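Local atomic coordinates of cytochrome (PDB entry 2XTS), a protein that forms the heme c subunit of the sulfane dehydrogenase SoxCD, where it probably transfers electrons; this chain is the N-terminal cytochrome part of a longer protein. Residues F128-T131 with H132-T136. Numbering follows the deposited sequence.
Sequences FVLT and HENFT
An ST motif built by Thr-131 and Asn-134 turns the chain at the end of strand 129-131, in the cytochrome c part of the protein. Thr-131 OG1, lying between its backbone N and carbonyl carbon (chi1 75°), accepts the backbone N of Asn-134 at 3.1 Å and, more weakly, that of Glu-133. The backbone O of Thr-131 adds a weak bond to Asn-134 N.

The Asn-134 side chain folds back along the strand edge and grips it much as a neighbouring strand would. Its ND2 donates to Val-129 O (2.9 Å), the partner lying close to the amide plane and in the carbonyl plane of Val-129. Its OD1 accepts Thr-131 N at 2.8 Å in a nearly straight bond (171°), although the donor stands above the carbonyl plane. The two bonds straddle Leu-130 and hold the amide's rotation. With a leucine in its place, Val-129 O and Thr-131 N would probably lose these mates and the turn would be less firmly tied to the strand. The ring of Phe-128 runs almost parallel to the amide plane, its CZ 4.1 Å from Asn-134 ND2.

Phe-128, Leu-130 and His-132 instead pair by backbone with Val-35, Gly-33 and Gly-31, completing the two-stranded antiparallel sheet with strand 32-34. Leu-130 and Phe-135 point inward onto Tyr-111 of helix 107-120, and Phe-135 also meets Leu-86 and Tyr-90 of helix 86-96. The forked end of Leu-130 lies along one side of Phe-135: CD1 packs against CA at 3.9 Å, while CD2 touches ring atom CD2 of Phe-135 at 3.9 Å.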
loop_
_atom_site.group_PDB
_atom_site.type_symbol
_atom_site.label_atom_id
_atom_site.label_comp_id
_atom_site.label_asym_id
_atom_site.label_seq_id
_atom_site.Cartn_x
_atom_site.Cartn_y
_atom_site.Cartn_z
ATOM N N PHE D 128 2.832 55.517 -14.730
ATOM C CA PHE D 128 1.575 54.930 -14.312
ATOM C C PHE D 128 1.554 54.612 -12.818
ATOM O O PHE D 128 2.544 54.112 -12.260
ATOM C CB PHE D 128 1.328 53.686 -15.144
ATOM C CG PHE D 128 0.017 52.992 -14.848
ATOM C CD1 PHE D 128 -1.192 53.519 -15.291
ATOM C CD2 PHE D 128 -0.007 51.781 -14.160
ATOM C CE1 PHE D 128 -2.390 52.864 -15.033
ATOM C CE2 PHE D 128 -1.195 51.127 -13.902
ATOM C CZ PHE D 128 -2.376 51.666 -14.344
ATOM N N VAL D 129 0.417 54.916 -12.191
ATOM C CA VAL D 129 0.124 54.594 -10.806
ATOM C C VAL D 129 -1.049 53.613 -10.749
ATOM O O VAL D 129 -2.164 53.914 -11.194
ATOM C CB VAL D 129 -0.235 55.849 -9.984
ATOM C CG1 VAL D 129 -0.381 55.496 -8.530
ATOM C CG2 VAL D 129 0.828 56.912 -10.157
ATOM N N LEU D 130 -0.781 52.422 -10.227
ATOM C CA LEU D 130 -1.812 51.409 -10.047
ATOM C C LEU D 130 -2.382 51.534 -8.650
ATOM O O LEU D 130 -1.627 51.583 -7.669
ATOM C CB LEU D 130 -1.227 50.026 -10.248
ATOM C CG LEU D 130 -2.214 48.859 -10.261
ATOM C CD1 LEU D 130 -3.200 48.933 -11.445
ATOM C CD2 LEU D 130 -1.434 47.569 -10.281
ATOM N N THR D 131 -3.708 51.617 -8.561
ATOM C CA THR D 131 -4.382 51.706 -7.278
ATOM C C THR D 131 -5.516 50.693 -7.161
ATOM O O THR D 131 -5.933 50.079 -8.163
ATOM C CB THR D 131 -5.005 53.099 -7.076
ATOM O OG1 THR D 131 -6.175 53.198 -7.887
ATOM C CG2 THR D 131 -4.011 54.217 -7.421
ATOM N N HIS D 132 -6.057 50.530 -5.950
ATOM C CA HIS D 132 -7.225 49.676 -5.795
ATOM C C HIS D 132 -8.442 50.189 -6.567
ATOM O O HIS D 132 -9.322 49.418 -6.909
ATOM C CB HIS D 132 -7.582 49.480 -4.320
ATOM C CG HIS D 132 -8.011 50.724 -3.626
ATOM N ND1 HIS D 132 -7.124 51.715 -3.278
ATOM C CD2 HIS D 132 -9.226 51.130 -3.191
ATOM C CE1 HIS D 132 -7.773 52.689 -2.668
ATOM N NE2 HIS D 132 -9.049 52.358 -2.599
ATOM N N GLU D 133 -8.490 51.485 -6.832
ATOM C CA GLU D 133 -9.604 52.066 -7.574
ATOM C C GLU D 133 -9.526 51.923 -9.086
ATOM O O GLU D 133 -10.560 51.811 -9.730
ATOM C CB GLU D 133 -9.746 53.546 -7.233
ATOM C CG GLU D 133 -10.167 53.844 -5.812
ATOM C CD GLU D 133 -10.423 55.327 -5.606
ATOM O OE1 GLU D 133 -9.452 56.114 -5.652
ATOM O OE2 GLU D 133 -11.596 55.715 -5.423
ATOM N N ASN D 134 -8.326 51.955 -9.662
ATOM C CA ASN D 134 -8.199 51.852 -11.120
ATOM C C ASN D 134 -7.772 50.464 -11.624
ATOM O O ASN D 134 -7.703 50.247 -12.828
ATOM C CB ASN D 134 -7.263 52.943 -11.690
ATOM C CG ASN D 134 -5.804 52.704 -11.373
ATOM O OD1 ASN D 134 -5.462 51.720 -10.767
ATOM N ND2 ASN D 134 -4.944 53.620 -11.780
ATOM N N PHE D 135 -7.551 49.531 -10.701
ATOM C CA PHE D 135 -7.012 48.226 -11.026
ATOM C C PHE D 135 -7.860 47.512 -12.086
ATOM O O PHE D 135 -7.309 46.967 -13.064
ATOM C CB PHE D 135 -6.957 47.398 -9.745
ATOM C CG PHE D 135 -6.221 46.081 -9.877
ATOM C CD1 PHE D 135 -6.854 44.946 -10.385
ATOM C CD2 PHE D 135 -4.899 45.966 -9.462
ATOM C CE1 PHE D 135 -6.183 43.740 -10.448
ATOM C CE2 PHE D 135 -4.230 44.736 -9.523
ATOM C CZ PHE D 135 -4.872 43.655 -10.041
ATOM N N THR D 136 -9.178 47.509 -11.900
ATOM C CA THR D 136 -10.059 46.769 -12.810
ATOM C C THR D 136 -10.274 47.459 -14.151
ATOM O O THR D 136 -10.923 46.889 -15.020
ATOM C CB THR D 136 -11.417 46.447 -12.174
ATOM O OG1 THR D 136 -12.088 47.663 -11.810
ATOM C CG2 THR D 136 -11.239 45.539 -10.952
#